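Local coordinates for protein flap endonuclease 1 (PDB 3ORY) that probably cleaves the 5' single-stranded flaps of branched DNA during replication and repair, as a structure-specific, metal-dependent nuclease of the FEN1/XPG family, at residues 41-46 / 91-96; 195-200 / 221-226. All coordinates share one frame; numbering follows the deposited sequence.

Contact 1: residues 41-46 / 91-96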
ATOM      1  N   ASP A  41      -0.612   6.007   1.679  1.00 24.00           N
ATOM      2  CA  ASP A  41      -1.765   5.730   0.850  1.00 23.41           C
ATOM      3  C   ASP A  41      -2.724   4.850   1.633  1.00 23.34           C
ATOM      4  O   ASP A  41      -2.339   3.796   2.153  1.00 23.59           O
ATOM      5  CB  ASP A  41      -1.379   5.083  -0.470  1.00 23.08           C
ATOM      6  CG  ASP A  41      -2.568   4.895  -1.371  1.00 23.43           C
ATOM      7  OD1 ASP A  41      -2.948   5.863  -2.066  1.00 23.67           O
ATOM      8  OD2 ASP A  41      -3.142   3.786  -1.363  1.00 23.46           O
ATOM      9  N   GLY A  42      -3.960   5.327   1.741  1.00 23.13           N
ATOM     10  CA  GLY A  42      -4.982   4.717   2.584  1.00 23.29           C
ATOM     11  C   GLY A  42      -5.405   3.327   2.129  1.00 23.06           C
ATOM     12  O   GLY A  42      -5.321   2.380   2.895  1.00 23.55           O
ATOM     13  N   TYR A  43      -5.843   3.199   0.879  1.00 22.50           N
ATOM     14  CA  TYR A  43      -6.332   1.903   0.372  1.00 22.36           C
ATOM     15  C   TYR A  43      -5.234   0.853   0.418  1.00 21.96           C
ATOM     16  O   TYR A  43      -5.488  -0.284   0.811  1.00 21.87           O
ATOM     17  CB  TYR A  43      -6.918   2.025  -1.057  1.00 21.85           C
ATOM     18  CG  TYR A  43      -8.251   2.751  -1.151  1.00 22.44           C
ATOM     19  CD1 TYR A  43      -8.777   3.449  -0.061  1.00 23.03           C
ATOM     20  CD2 TYR A  43      -8.973   2.769  -2.349  1.00 22.41           C
ATOM     21  CE1 TYR A  43      -9.995   4.134  -0.163  1.00 22.30           C
ATOM     22  CE2 TYR A  43     -10.196   3.446  -2.453  1.00 21.44           C
ATOM     23  CZ  TYR A  43     -10.692   4.125  -1.358  1.00 22.14           C
ATOM     24  OH  TYR A  43     -11.885   4.812  -1.447  1.00 21.84           O
ATOM     25  N   ASN A  44      -4.013   1.224   0.027  1.00 22.44           N
ATOM     26  CA  ASN A  44      -2.931   0.246   0.008  1.00 23.17           C
ATOM     27  C   ASN A  44      -2.644  -0.276   1.411  1.00 23.27           C
ATOM     28  O   ASN A  44      -2.469  -1.481   1.599  1.00 23.58           O
ATOM     29  CB  ASN A  44      -1.647   0.804  -0.615  1.00 23.43           C
ATOM     30  CG  ASN A  44      -0.728  -0.282  -1.090  1.00 25.50           C
ATOM     31  OD1 ASN A  44      -0.799  -0.708  -2.258  1.00 29.10           O
ATOM     32  ND2 ASN A  44       0.134  -0.765  -0.199  1.00 24.34           N
ATOM     33  N   ALA A  45      -2.594   0.629   2.387  1.00 23.12           N
ATOM     34  CA  ALA A  45      -2.391   0.227   3.778  1.00 23.83           C
ATOM     35  C   ALA A  45      -3.497  -0.702   4.255  1.00 24.00           C
ATOM     36  O   ALA A  45      -3.219  -1.711   4.885  1.00 24.49           O
ATOM     37  CB  ALA A  45      -2.266   1.459   4.712  1.00 23.95           C
ATOM     38  N   LEU A  46      -4.750  -0.371   3.952  1.00 23.74           N
ATOM     39  CA  LEU A  46      -5.863  -1.204   4.411  1.00 23.97           C
ATOM     40  C   LEU A  46      -5.802  -2.594   3.790  1.00 24.43           C
ATOM     41  O   LEU A  46      -6.099  -3.580   4.455  1.00 25.32           O
ATOM     42  CB  LEU A  46      -7.226  -0.525   4.139  1.00 23.32           C
ATOM     43  CG  LEU A  46      -7.448   0.799   4.887  1.00 23.79           C
ATOM     44  CD1 LEU A  46      -8.811   1.432   4.546  1.00 22.79           C
ATOM     45  CD2 LEU A  46      -7.314   0.625   6.390  1.00 24.87           C
ATOM     46  N   TYR A  91      -2.673   9.963   6.406  1.00 25.96           N
ATOM     47  CA  TYR A  91      -3.189   9.048   5.399  1.00 25.45           C
ATOM     48  C   TYR A  91      -3.834   9.840   4.275  1.00 25.02           C
ATOM     49  O   TYR A  91      -4.248  10.978   4.475  1.00 25.77           O
ATOM     50  CB  TYR A  91      -4.185   8.061   6.026  1.00 24.68           C
ATOM     51  CG  TYR A  91      -3.493   6.994   6.857  1.00 25.55           C
ATOM     52  CD1 TYR A  91      -3.173   5.747   6.310  1.00 23.85           C
ATOM     53  CD2 TYR A  91      -3.142   7.241   8.182  1.00 25.37           C
ATOM     54  CE1 TYR A  91      -2.533   4.765   7.081  1.00 24.27           C
ATOM     55  CE2 TYR A  91      -2.502   6.277   8.950  1.00 27.56           C
ATOM     56  CZ  TYR A  91      -2.197   5.048   8.392  1.00 26.55           C
ATOM     57  OH  TYR A  91      -1.568   4.113   9.168  1.00 27.13           O
ATOM     58  N   VAL A  92      -3.885   9.252   3.085  1.00 24.40           N
ATOM     59  CA  VAL A  92      -4.581   9.872   1.971  1.00 23.46           C
ATOM     60  C   VAL A  92      -5.535   8.855   1.358  1.00 23.37           C
ATOM     61  O   VAL A  92      -5.140   7.726   1.055  1.00 23.67           O
ATOM     62  CB  VAL A  92      -3.608  10.474   0.915  1.00 24.19           C
ATOM     63  CG1 VAL A  92      -2.595   9.441   0.418  1.00 23.35           C
ATOM     64  CG2 VAL A  92      -4.392  11.122  -0.250  1.00 22.38           C
ATOM     65  N   PHE A  93      -6.793   9.256   1.187  1.00 22.66           N
ATOM     66  CA  PHE A  93      -7.804   8.357   0.659  1.00 22.21           C
ATOM     67  C   PHE A  93      -8.273   8.781  -0.717  1.00 22.12           C
ATOM     68  O   PHE A  93      -8.430   9.978  -0.996  1.00 22.49           O
ATOM     69  CB  PHE A  93      -8.985   8.244   1.634  1.00 21.67           C
ATOM     70  CG  PHE A  93      -8.646   7.490   2.889  1.00 23.17           C
ATOM     71  CD1 PHE A  93      -8.595   6.106   2.888  1.00 23.90           C
ATOM     72  CD2 PHE A  93      -8.375   8.171   4.073  1.00 23.58           C
ATOM     73  CE1 PHE A  93      -8.276   5.388   4.067  1.00 25.41           C
ATOM     74  CE2 PHE A  93      -8.045   7.479   5.246  1.00 26.42           C
ATOM     75  CZ  PHE A  93      -7.995   6.080   5.239  1.00 25.83           C
ATOM     76  N   ASP A  94      -8.508   7.771  -1.553  1.00 22.21           N
ATOM     77  CA  ASP A  94      -8.845   7.909  -2.965  1.00 22.01           C
ATOM     78  C   ASP A  94     -10.165   8.640  -3.115  1.00 22.18           C
ATOM     79  O   ASP A  94     -11.023   8.573  -2.231  1.00 22.19           O
ATOM     80  CB  ASP A  94      -8.962   6.499  -3.577  1.00 21.84           C
ATOM     81  CG  ASP A  94      -8.687   6.475  -5.071  1.00 22.59           C
ATOM     82  OD1 ASP A  94      -7.539   6.171  -5.453  1.00 23.00           O
ATOM     83  OD2 ASP A  94      -9.619   6.755  -5.864  1.00 22.85           O
ATOM     84  N   GLY A  95     -10.321   9.333  -4.238  1.00 22.57           N
ATOM     85  CA  GLY A  95     -11.571  10.007  -4.570  1.00 23.13           C
ATOM     86  C   GLY A  95     -12.680   9.044  -4.964  1.00 23.43           C
ATOM     87  O   GLY A  95     -13.850   9.414  -4.962  1.00 24.31           O
ATOM     88  N   LYS A  96     -12.315   7.812  -5.287  1.00 23.75           N
ATOM     89  CA  LYS A  96     -13.298   6.792  -5.670  1.00 24.36           C
ATOM     90  C   LYS A  96     -13.406   5.704  -4.611  1.00 24.03           C
ATOM     91  O   LYS A  96     -12.417   5.388  -3.947  1.00 23.59           O
ATOM     92  CB  LYS A  96     -12.936   6.169  -7.033  1.00 24.71           C
ATOM     93  CG  LYS A  96     -13.062   7.133  -8.235  1.00 25.97           C
ATOM     94  CD  LYS A  96     -14.453   7.768  -8.276  1.00 30.40           C
ATOM     95  CE  LYS A  96     -14.509   8.947  -9.248  1.00 31.94           C
ATOM     96  NZ  LYS A  96     -14.184   8.500 -10.639  1.00 29.40           N
TER
HETATM   97  O   HOH W   1      -6.296   5.619  -0.716  1.00 23.18           O
HETATM   98  O   HOH W   2     -11.973   7.372   0.107  1.00 31.01           O

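Contact 2: residues 195-200 / 221-226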
ATOM      1  N   SER A 195       6.273  11.333  -7.194  1.00 26.29           N
ATOM      2  CA  SER A 195       6.715  11.495  -5.805  1.00 26.88           C
ATOM      3  C   SER A 195       8.238  11.437  -5.745  1.00 27.32           C
ATOM      4  O   SER A 195       8.816  10.491  -6.237  1.00 27.09           O
ATOM      5  CB  SER A 195       6.155  10.405  -4.907  1.00 26.37           C
ATOM      6  OG  SER A 195       6.656  10.552  -3.589  1.00 27.03           O
ATOM      7  N   PRO A 196       8.885  12.456  -5.144  1.00 28.49           N
ATOM      8  CA  PRO A 196      10.349  12.460  -5.025  1.00 29.68           C
ATOM      9  C   PRO A 196      10.870  11.274  -4.209  1.00 30.15           C
ATOM     10  O   PRO A 196      11.978  10.791  -4.459  1.00 30.52           O
ATOM     11  CB  PRO A 196      10.638  13.773  -4.286  1.00 30.42           C
ATOM     12  CG  PRO A 196       9.500  14.653  -4.642  1.00 29.80           C
ATOM     13  CD  PRO A 196       8.300  13.741  -4.732  1.00 28.61           C
ATOM     14  N   LYS A 197      10.069  10.809  -3.251  1.00 30.07           N
ATOM     15  CA  LYS A 197      10.509   9.770  -2.323  1.00 30.46           C
ATOM     16  C   LYS A 197       9.372   8.830  -1.972  1.00 29.93           C
ATOM     17  O   LYS A 197       8.290   9.276  -1.574  1.00 29.74           O
ATOM     18  CB  LYS A 197      11.056  10.389  -1.026  1.00 31.00           C
ATOM     19  CG  LYS A 197      12.383  11.131  -1.156  1.00 33.04           C
ATOM     20  CD  LYS A 197      12.935  11.499   0.219  1.00 33.63           C
ATOM     21  CE  LYS A 197      14.392  11.915   0.125  1.00 37.64           C
ATOM     22  NZ  LYS A 197      14.534  13.087  -0.764  1.00 38.77           N
ATOM     23  N   LEU A 198       9.632   7.534  -2.111  1.00 29.82           N
ATOM     24  CA  LEU A 198       8.700   6.495  -1.680  1.00 29.84           C
ATOM     25  C   LEU A 198       9.327   5.645  -0.577  1.00 30.71           C
ATOM     26  O   LEU A 198      10.458   5.160  -0.721  1.00 31.70           O
ATOM     27  CB  LEU A 198       8.299   5.593  -2.859  1.00 28.74           C
ATOM     28  CG  LEU A 198       7.551   4.287  -2.534  1.00 28.80           C
ATOM     29  CD1 LEU A 198       6.129   4.527  -1.976  1.00 25.91           C
ATOM     30  CD2 LEU A 198       7.480   3.389  -3.762  1.00 27.47           C
ATOM     31  N   VAL A 199       8.595   5.456   0.516  1.00 30.70           N
ATOM     32  CA  VAL A 199       8.999   4.484   1.527  1.00 31.73           C
ATOM     33  C   VAL A 199       8.115   3.245   1.412  1.00 31.72           C
ATOM     34  O   VAL A 199       6.880   3.350   1.417  1.00 31.52           O
ATOM     35  CB  VAL A 199       8.968   5.077   2.966  1.00 32.17           C
ATOM     36  CG1 VAL A 199       9.178   3.980   4.014  1.00 32.36           C
ATOM     37  CG2 VAL A 199      10.033   6.183   3.115  1.00 32.07           C
ATOM     38  N   ARG A 200       8.745   2.082   1.276  1.00 31.62           N
ATOM     39  CA  ARG A 200       8.016   0.816   1.244  1.00 32.05           C
ATOM     40  C   ARG A 200       8.173   0.054   2.552  1.00 32.57           C
ATOM     41  O   ARG A 200       9.130   0.289   3.299  1.00 32.77           O
ATOM     42  CB  ARG A 200       8.486  -0.058   0.080  1.00 32.05           C
ATOM     43  CG  ARG A 200       8.204   0.539  -1.296  1.00 32.54           C
ATOM     44  CD  ARG A 200       8.656  -0.413  -2.395  1.00 32.80           C
ATOM     45  NE  ARG A 200       7.749  -1.554  -2.532  1.00 32.89           N
ATOM     46  CZ  ARG A 200       8.019  -2.807  -2.171  1.00 33.86           C
ATOM     47  NH1 ARG A 200       9.195  -3.130  -1.636  1.00 33.57           N
ATOM     48  NH2 ARG A 200       7.101  -3.745  -2.358  1.00 33.33           N
ATOM     49  N   PRO A 221      11.792  -1.317   6.422  1.00 43.03           N
ATOM     50  CA  PRO A 221      11.355  -0.273   5.496  1.00 41.92           C
ATOM     51  C   PRO A 221      12.486   0.103   4.544  1.00 41.56           C
ATOM     52  O   PRO A 221      13.660  -0.077   4.881  1.00 41.93           O
ATOM     53  CB  PRO A 221      11.017   0.908   6.413  1.00 41.84           C
ATOM     54  CG  PRO A 221      10.930   0.333   7.790  1.00 42.82           C
ATOM     55  CD  PRO A 221      11.868  -0.827   7.807  1.00 43.41           C
ATOM     56  N   GLU A 222      12.128   0.595   3.361  1.00 40.20           N
ATOM     57  CA  GLU A 222      13.117   1.014   2.368  1.00 40.15           C
ATOM     58  C   GLU A 222      12.710   2.321   1.690  1.00 39.14           C
ATOM     59  O   GLU A 222      11.525   2.548   1.403  1.00 37.65           O
ATOM     60  CB  GLU A 222      13.365  -0.087   1.331  1.00 40.38           C
ATOM     61  CG  GLU A 222      12.169  -0.428   0.449  1.00 42.39           C
ATOM     62  CD  GLU A 222      12.424  -1.598  -0.497  1.00 44.30           C
ATOM     63  OE1 GLU A 222      13.400  -2.345  -0.296  1.00 46.60           O
ATOM     64  OE2 GLU A 222      11.633  -1.775  -1.446  1.00 45.03           O
ATOM     65  N   LEU A 223      13.701   3.179   1.467  1.00 38.49           N
ATOM     66  CA  LEU A 223      13.502   4.452   0.791  1.00 38.03           C
ATOM     67  C   LEU A 223      13.919   4.339  -0.671  1.00 37.59           C
ATOM     68  O   LEU A 223      15.011   3.861  -0.979  1.00 37.70           O
ATOM     69  CB  LEU A 223      14.310   5.559   1.482  1.00 38.56           C
ATOM     70  CG  LEU A 223      14.468   6.909   0.764  1.00 39.30           C
ATOM     71  CD1 LEU A 223      13.148   7.667   0.721  1.00 39.67           C
ATOM     72  CD2 LEU A 223      15.556   7.756   1.426  1.00 41.49           C
ATOM     73  N   ILE A 224      13.041   4.768  -1.569  1.00 36.43           N
ATOM     74  CA  ILE A 224      13.386   4.855  -2.982  1.00 36.26           C
ATOM     75  C   ILE A 224      13.212   6.291  -3.442  1.00 35.98           C
ATOM     76  O   ILE A 224      12.135   6.875  -3.302  1.00 35.20           O
ATOM     77  CB  ILE A 224      12.526   3.910  -3.849  1.00 35.90           C
ATOM     78  CG1 ILE A 224      12.743   2.462  -3.426  1.00 36.11           C
ATOM     79  CG2 ILE A 224      12.836   4.109  -5.349  1.00 35.87           C
ATOM     80  CD1 ILE A 224      11.568   1.562  -3.724  1.00 36.10           C
ATOM     81  N   GLU A 225      14.274   6.859  -3.999  1.00 36.35           N
ATOM     82  CA  GLU A 225      14.219   8.224  -4.494  1.00 36.41           C
ATOM     83  C   GLU A 225      14.031   8.205  -6.005  1.00 35.64           C
ATOM     84  O   GLU A 225      14.727   7.476  -6.707  1.00 35.51           O
ATOM     85  CB  GLU A 225      15.482   8.995  -4.089  1.00 38.14           C
ATOM     86  CG  GLU A 225      15.636   9.135  -2.567  1.00 40.72           C
ATOM     87  CD  GLU A 225      17.008   9.633  -2.148  1.00 45.62           C
ATOM     88  OE1 GLU A 225      17.988   8.855  -2.237  1.00 47.39           O
ATOM     89  OE2 GLU A 225      17.102  10.799  -1.713  1.00 46.82           O
ATOM     90  N   LEU A 226      13.083   9.009  -6.489  1.00 34.53           N
ATOM     91  CA  LEU A 226      12.688   9.001  -7.898  1.00 34.01           C
ATOM     92  C   LEU A 226      13.820   9.348  -8.865  1.00 34.83           C
ATOM     93  O   LEU A 226      14.171   8.540  -9.724  1.00 33.94           O
ATOM     94  CB  LEU A 226      11.513   9.951  -8.148  1.00 32.67           C
ATOM     95  CG  LEU A 226      11.001  10.106  -9.586  1.00 31.89           C
ATOM     96  CD1 LEU A 226      10.582   8.751 -10.210  1.00 29.29           C
ATOM     97  CD2 LEU A 226       9.843  11.098  -9.630  1.00 30.24           C
TER

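Contact 1: residues 41-46 / 91-96
Tyr-43 reaches from the first turn of helix 42-52 across the end of strand 88-93, at the C-terminal edge of two parallel strands in the PIN-like nuclease core of the FEN1/XPG family. With CG anti to the carbonyl carbon (chi1 -71°), CB sends the ring obliquely past Phe-93 toward Lys-96, crossing Asp-94 at about a right angle. Tyr-43 CD1 and CE1 meet the edge of the Phe-93 ring at Phe-93 CD1; farther round, on the same side of the ring, CD2, CE2 and CZ lie under Asp-94 CB, a CH-pi contact over the face, 3.9 Å from the centroid. The tip OH donates to Lys-96 O at 2.6 Å, a bond an unhydroxylated ring could not make. Gly-42 suits its place because any CB would clash with Phe-93 and with Val-92 O; that carbonyl receives Gly-42 N at 2.8 Å. Just before the helix, Asp-41 acts as N-cap, its OD2 accepting from Asn-44 N. Asp-94 makes an Asx turn, OD2 holding Lys-96 N, while OD1 pairs with Lys-101 NZ, so both oxygens are gripped. A water donates to Tyr-43 OH and, at 2.8 Å, to Asp-94 O.

Contact 2: residues 195-200 / 221-226
Leu-198 and Ile-224 form a hydrogen-bonded pair at the middle of an antiparallel ladder between strand 197-200 and the last part of strand 216-225. Their two bonds are short and nearly straight: Leu-198 N to Ile-224 O is 2.8 Å with an angle of 176° at the hydrogen, and Ile-224 N to Leu-198 O is 2.7 Å. Arg-200 and Glu-222 make the next such pair, and Leu-226 N adds a bond to Pro-196 O where the strand gives way to a helix.

The face of Leu-198, Ile-224, Arg-200 and Glu-222 is the tighter one, though Glu-222 at its end is partly exposed. Arg-200 CD rests 3.8 Å from Ile-224 CD1; beyond it the chain bends at chi3 (74°), and NH1 meets Glu-222 OE2 at 2.8 Å, the two side chains lying side by side. This salt bridge is made in the guanidinium plane but meets the carboxylate from above its own plane. Since NE also donates to Gln-186 O, the flat group is held at more than one point; an alanine here would probably leave the Glu-222 carboxylate without its charged mate and open a gap beside Ile-224.

The other face is looser and partly open to solvent at Lys-197, Leu-223 and Glu-225. Leu-223 CD1 rests on Lys-197 CB at 3.9 Å and on its CG and CD, the lysine methylenes serving as an apolar partner; buried Val-199 adds CG2. Beyond, Lys-197 and Glu-225 lie side by side, with NZ 3.6 Å from OE2 in a longer salt bridge, a pairing suited to long, flexible side chains at a partly exposed site.

Helix 189-192 backs Leu-198 and Ile-224, strand 182-184 runs parallel beside strand 197-200, and strand 24-26 pairs antiparallel with strand 216-225.

How the contacts relate
Contact 1 closes before contact 2 opens along the chain, the first lying in the XPG N-terminal domain and the second in the XPG I-region. Both belong to one mixed sheet: strand 37-41, which leads into the helix of contact 1, pairs in parallel with strand 182-184, and that strand pairs in turn with strand 197-200 of contact 2. Their centres are about 17 Å apart and their nearest atoms about 8 Å, without touching. The two regions thus build a single core, with parallel strands at contact 1 and an antiparallel extension at contact 2. Asp-41 and Glu-168 bring their carboxylates close together, consistent with the acidic, metal-binding active site of this family.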